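Local coordinates for protein polyketide biosynthesis cytochrome P450 PksS (Bacillus subtilis, PDB 4YZR) that acts as a haem monooxygenase of the cytochrome P450 family in bacillaene biosynthesis, with dihydrobacillaene as its substrate, at residues 122-134 with 360-373. Residues are numbered along the deposited sequence; the frame is centred on the assembly and turned at random.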
loop_
_atom_site.group_PDB
_atom_site.type_symbol
_atom_site.label_atom_id
_atom_site.label_comp_id
_atom_site.label_asym_id
_atom_site.label_seq_id
_atom_site.Cartn_x
_atom_site.Cartn_y
_atom_site.Cartn_z
ATOM N N ILE A 122 18.512 5.604 -0.066
ATOM C CA ILE A 122 17.244 6.192 0.351
ATOM C C ILE A 122 17.519 7.395 1.261
ATOM O O ILE A 122 16.837 8.440 1.139
ATOM C CB ILE A 122 16.349 5.159 1.001
ATOM C CG1 ILE A 122 16.047 4.015 0.024
ATOM C CG2 ILE A 122 15.070 5.838 1.531
ATOM C CD1 ILE A 122 15.354 2.851 0.648
ATOM N N GLU A 123 18.507 7.297 2.120
ATOM C CA GLU A 123 18.897 8.449 2.927
ATOM C C GLU A 123 19.309 9.576 2.019
ATOM O O GLU A 123 18.947 10.738 2.316
ATOM C CB GLU A 123 20.096 8.038 3.840
ATOM C CG GLU A 123 19.651 7.178 5.024
ATOM C CD GLU A 123 20.743 6.527 5.866
ATOM O OE1 GLU A 123 21.862 6.507 5.406
ATOM O OE2 GLU A 123 20.428 5.964 6.904
ATOM N N GLN A 124 19.982 9.359 0.956
ATOM C CA GLN A 124 20.464 10.410 0.097
ATOM C C GLN A 124 19.298 11.070 -0.567
ATOM O O GLN A 124 19.265 12.311 -0.670
ATOM C CB GLN A 124 21.439 9.905 -0.968
ATOM C CG GLN A 124 22.754 9.601 -0.398
ATOM C CD GLN A 124 23.645 9.127 -1.521
ATOM O OE1 GLN A 124 23.970 9.938 -2.399
ATOM N NE2 GLN A 124 23.989 7.826 -1.540
ATOM N N ILE A 125 18.315 10.308 -1.010
ATOM C CA ILE A 125 17.088 10.902 -1.610
ATOM C C ILE A 125 16.383 11.714 -0.627
ATOM O O ILE A 125 15.983 12.901 -0.921
ATOM C CB ILE A 125 16.148 9.780 -2.158
ATOM C CG1 ILE A 125 16.824 9.026 -3.283
ATOM C CG2 ILE A 125 14.803 10.328 -2.593
ATOM C CD1 ILE A 125 16.177 7.662 -3.494
ATOM N N ALA A 126 16.196 11.277 0.569
ATOM C CA ALA A 126 15.535 12.060 1.605
ATOM C C ALA A 126 16.233 13.365 1.852
ATOM O O ALA A 126 15.577 14.422 1.914
ATOM C CB ALA A 126 15.329 11.319 2.919
ATOM N N GLU A 127 17.535 13.302 1.995
ATOM C CA GLU A 127 18.311 14.561 2.262
ATOM C C GLU A 127 18.262 15.495 1.137
ATOM O O GLU A 127 18.048 16.737 1.389
ATOM C CB GLU A 127 19.713 14.168 2.713
ATOM C CG GLU A 127 19.732 13.415 4.081
ATOM C CD GLU A 127 18.993 14.035 5.313
ATOM O OE1 GLU A 127 19.153 15.205 5.578
ATOM O OE2 GLU A 127 18.434 13.299 6.124
ATOM N N GLN A 128 18.246 15.103 -0.078
ATOM C CA GLN A 128 18.096 15.982 -1.209
ATOM C C GLN A 128 16.737 16.626 -1.230
ATOM O O GLN A 128 16.580 17.829 -1.519
ATOM C CB GLN A 128 18.287 15.232 -2.545
ATOM C CG GLN A 128 18.033 15.963 -3.834
ATOM C CD GLN A 128 16.561 16.047 -4.286
ATOM O OE1 GLN A 128 15.934 15.019 -4.613
ATOM N NE2 GLN A 128 16.033 17.271 -4.427
ATOM N N LEU A 129 15.680 15.870 -0.938
ATOM C CA LEU A 129 14.352 16.456 -0.936
ATOM C C LEU A 129 14.218 17.458 0.175
ATOM O O LEU A 129 13.598 18.562 -0.003
ATOM C CB LEU A 129 13.234 15.378 -0.795
ATOM C CG LEU A 129 13.151 14.443 -1.981
ATOM C CD1 LEU A 129 12.320 13.232 -1.595
ATOM C CD2 LEU A 129 12.552 15.153 -3.190
ATOM N N LEU A 130 14.774 17.171 1.337
ATOM C CA LEU A 130 14.748 18.066 2.502
ATOM C C LEU A 130 15.559 19.336 2.163
ATOM O O LEU A 130 15.124 20.434 2.646
ATOM C CB LEU A 130 15.218 17.394 3.745
ATOM C CG LEU A 130 14.228 16.297 4.209
ATOM C CD1 LEU A 130 14.909 15.416 5.192
ATOM C CD2 LEU A 130 12.934 16.831 4.804
ATOM N N ASP A 131 16.648 19.222 1.421
ATOM C CA ASP A 131 17.429 20.468 1.036
ATOM C C ASP A 131 16.564 21.338 0.272
ATOM O O ASP A 131 16.639 22.590 0.425
ATOM C CB ASP A 131 18.656 20.049 0.228
ATOM C CG ASP A 131 19.716 19.354 1.037
ATOM O OD1 ASP A 131 19.720 19.294 2.289
ATOM O OD2 ASP A 131 20.653 18.773 0.354
ATOM N N GLU A 132 15.746 20.916 -0.632
ATOM C CA GLU A 132 14.859 21.753 -1.380
ATOM C C GLU A 132 13.830 22.339 -0.513
ATOM O O GLU A 132 13.515 23.525 -0.611
ATOM C CB GLU A 132 14.221 21.039 -2.583
ATOM C CG GLU A 132 15.225 20.574 -3.580
ATOM C CD GLU A 132 16.099 21.739 -4.151
ATOM O OE1 GLU A 132 15.502 22.796 -4.473
ATOM O OE2 GLU A 132 17.356 21.583 -4.218
ATOM N N MET A 133 13.272 21.609 0.409
ATOM C CA MET A 133 12.246 22.132 1.283
ATOM C C MET A 133 12.802 23.199 2.210
ATOM O O MET A 133 12.047 24.176 2.536
ATOM C CB MET A 133 11.708 20.986 2.190
ATOM C CG MET A 133 10.831 20.035 1.413
ATOM S SD MET A 133 10.568 18.471 2.303
ATOM C CE MET A 133 9.664 18.953 3.597
ATOM N N GLU A 134 14.036 23.098 2.598
ATOM C CA GLU A 134 14.644 24.070 3.532
ATOM C C GLU A 134 14.808 25.478 2.917
ATOM O O GLU A 134 15.025 26.458 3.692
ATOM C CB GLU A 134 15.910 23.484 4.176
ATOM C CG GLU A 134 16.503 24.288 5.324
ATOM C CD GLU A 134 17.511 23.453 6.080
ATOM O OE1 GLU A 134 18.179 22.615 5.390
ATOM O OE2 GLU A 134 17.608 23.631 7.339
ATOM N N LEU A 360 11.576 0.510 5.645
ATOM C CA LEU A 360 12.830 1.236 5.568
ATOM C C LEU A 360 12.587 2.628 5.110
ATOM O O LEU A 360 13.198 3.613 5.621
ATOM C CB LEU A 360 13.747 0.509 4.657
ATOM C CG LEU A 360 15.154 1.122 4.443
ATOM C CD1 LEU A 360 15.915 1.253 5.750
ATOM C CD2 LEU A 360 15.942 0.286 3.495
ATOM N N GLU A 361 11.729 2.847 4.105
ATOM C CA GLU A 361 11.411 4.180 3.686
ATOM C C GLU A 361 10.816 4.965 4.787
ATOM O O GLU A 361 11.132 6.166 4.996
ATOM C CB GLU A 361 10.479 4.205 2.449
ATOM C CG GLU A 361 11.123 3.657 1.205
ATOM C CD GLU A 361 10.257 3.763 -0.042
ATOM O OE1 GLU A 361 9.611 4.818 -0.252
ATOM O OE2 GLU A 361 10.265 2.829 -0.899
ATOM N N GLY A 362 9.898 4.422 5.538
ATOM C CA GLY A 362 9.262 5.091 6.682
ATOM C C GLY A 362 10.307 5.429 7.721
ATOM O O GLY A 362 10.336 6.584 8.216
ATOM N N HIS A 363 11.139 4.502 8.109
ATOM C CA HIS A 363 12.218 4.748 9.111
ATOM C C HIS A 363 13.006 5.958 8.678
ATOM O O HIS A 363 13.191 6.875 9.497
ATOM C CB HIS A 363 13.049 3.451 9.172
ATOM C CG HIS A 363 14.278 3.532 10.003
ATOM N ND1 HIS A 363 15.343 4.385 9.795
ATOM C CD2 HIS A 363 14.650 2.704 10.980
ATOM C CE1 HIS A 363 16.346 4.048 10.610
ATOM N NE2 HIS A 363 15.923 3.073 11.378
ATOM N N ILE A 364 13.497 5.945 7.464
ATOM C CA ILE A 364 14.404 6.972 6.997
ATOM C C ILE A 364 13.670 8.280 6.934
ATOM O O ILE A 364 14.156 9.342 7.385
ATOM C CB ILE A 364 15.022 6.597 5.693
ATOM C CG1 ILE A 364 15.984 5.459 5.926
ATOM C CG2 ILE A 364 15.703 7.801 5.066
ATOM C CD1 ILE A 364 16.462 4.713 4.716
ATOM N N ALA A 365 12.512 8.308 6.305
ATOM C CA ALA A 365 11.835 9.537 6.023
ATOM C C ALA A 365 11.366 10.209 7.268
ATOM O O ALA A 365 11.526 11.461 7.394
ATOM C CB ALA A 365 10.629 9.289 5.113
ATOM N N PHE A 366 10.722 9.536 8.182
ATOM C CA PHE A 366 10.201 10.202 9.392
ATOM C C PHE A 366 11.336 10.734 10.222
ATOM O O PHE A 366 11.273 11.886 10.661
ATOM C CB PHE A 366 9.350 9.293 10.209
ATOM C CG PHE A 366 8.069 8.811 9.507
ATOM C CD1 PHE A 366 7.213 9.659 8.844
ATOM C CD2 PHE A 366 7.748 7.493 9.539
ATOM C CE1 PHE A 366 6.020 9.093 8.215
ATOM C CE2 PHE A 366 6.646 6.958 8.954
ATOM C CZ PHE A 366 5.798 7.775 8.281
ATOM N N LYS A 367 12.397 9.970 10.406
ATOM C CA LYS A 367 13.567 10.467 11.189
ATOM C C LYS A 367 14.120 11.661 10.509
ATOM O O LYS A 367 14.491 12.676 11.197
ATOM C CB LYS A 367 14.541 9.369 11.337
ATOM C CG LYS A 367 14.306 8.398 12.410
ATOM C CD LYS A 367 15.368 7.284 12.474
ATOM C CE LYS A 367 16.806 7.679 12.481
ATOM N NZ LYS A 367 17.615 6.400 12.404
ATOM N N ALA A 368 14.335 11.653 9.218
ATOM C CA ALA A 368 14.985 12.696 8.523
ATOM C C ALA A 368 14.176 13.940 8.563
ATOM O O ALA A 368 14.773 15.067 8.738
ATOM C CB ALA A 368 15.367 12.308 7.127
ATOM N N LEU A 369 12.881 13.892 8.366
ATOM C CA LEU A 369 12.025 15.040 8.387
ATOM C C LEU A 369 12.065 15.725 9.754
ATOM O O LEU A 369 12.173 16.963 9.782
ATOM C CB LEU A 369 10.585 14.581 8.079
ATOM C CG LEU A 369 9.525 15.680 8.015
ATOM C CD1 LEU A 369 9.808 16.597 6.862
ATOM C CD2 LEU A 369 8.155 15.041 7.918
ATOM N N LEU A 370 11.972 14.954 10.801
ATOM C CA LEU A 370 11.920 15.489 12.217
ATOM C C LEU A 370 13.281 16.004 12.593
ATOM O O LEU A 370 13.325 17.039 13.413
ATOM C CB LEU A 370 11.448 14.481 13.200
ATOM C CG LEU A 370 10.045 14.027 13.022
ATOM C CD1 LEU A 370 9.803 12.907 14.022
ATOM C CD2 LEU A 370 9.092 15.166 13.190
ATOM N N LYS A 371 14.356 15.518 12.060
ATOM C CA LYS A 371 15.746 16.006 12.345
ATOM C C LYS A 371 15.883 17.310 11.654
ATOM O O LYS A 371 16.438 18.317 12.247
ATOM C CB LYS A 371 16.790 15.034 11.862
ATOM C CG LYS A 371 18.209 15.490 12.152
ATOM C CD LYS A 371 19.249 14.448 11.810
ATOM C CE LYS A 371 20.602 14.996 12.266
ATOM N NZ LYS A 371 21.660 14.076 11.792
ATOM N N ARG A 372 15.463 17.441 10.397
ATOM C CA ARG A 372 15.693 18.658 9.650
ATOM C C ARG A 372 14.779 19.730 10.140
ATOM O O ARG A 372 15.225 20.948 10.174
ATOM C CB ARG A 372 15.514 18.480 8.146
ATOM C CG ARG A 372 15.991 19.691 7.408
ATOM C CD ARG A 372 17.547 19.736 7.310
ATOM N NE ARG A 372 18.097 18.652 6.529
ATOM C CZ ARG A 372 18.397 18.712 5.235
ATOM N NH1 ARG A 372 18.170 19.803 4.534
ATOM N NH2 ARG A 372 18.777 17.635 4.561
ATOM N N PHE A 373 13.538 19.457 10.448
ATOM C CA PHE A 373 12.552 20.430 10.762
ATOM C C PHE A 373 11.944 20.139 12.096
ATOM O O PHE A 373 10.795 19.805 12.161
ATOM C CB PHE A 373 11.499 20.540 9.650
ATOM C CG PHE A 373 12.052 20.873 8.336
ATOM C CD1 PHE A 373 12.590 22.146 8.115
ATOM C CD2 PHE A 373 12.077 19.942 7.266
ATOM C CE1 PHE A 373 13.124 22.500 6.898
ATOM C CE2 PHE A 373 12.548 20.284 6.069
ATOM C CZ PHE A 373 13.128 21.572 5.831
HETATM O O HOH W 1 17.962 6.895 9.136
HETATM O O HOH W 2 17.542 15.338 8.054
#
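Arg372 reaches across from the last turn of its helix to three acidic side chains of 122-134. Arg372 NH2 donates to Glu127 OE1 at 2.7 Å, nearly straight (169°) and in the guanidinium plane. Asp131 OD1 accepts from both Arg372 NH2 and Arg372 NH1, the latter at 2.8 Å. Arg372 NH1 also donates to Glu134 OE1 at 2.9 Å, meeting that oxygen from above its carboxylate plane. This salt-bridge network holds the guanidinium in place. The arginine probably eases repulsion among the clustered acids and favours their ionised forms. Bends at chi2 and chi3 (77° and 65°) fold the Arg372 chain so that its guanidinium meets all three. Leu130 CB lies over one guanidinium face, toward the rim.

The rest of the contact is mostly apolar. Leu130 is forked: Leu130 CD1 meets Ala368 CB at 3.7 Å, while CD2 touches both Leu369 CD1 and the edge of the Phe373 ring at CE2. Met133 CE closes on Leu369 CD1 at 4.0 Å. Arg372 CG sits over the centre of the Phe373 ring, and Glu134 N lies at its edge. Toward the haem end, Ile364 CD1 packs on Ile122 CG2 at 3.7 Å, and the two side chains cross at about a right angle. Small Ala126 and Ala368 lie between these ends. A water lies 2.9 Å from Glu127 OE2 and from Ala368 O, placed to donate to either.

The axes of 122-133 and 360-372 cross at -35°, 9.5 Å apart at closest. Helix 355-372 follows Cys352, the axial haem ligand by similarity, consistent with the P450 L helix. Helix 228-259 packs against Glu361, Ala365, Phe366 and Leu369, helix 274-285 against Phe366, and helix 141-146 against Leu130 and Met133.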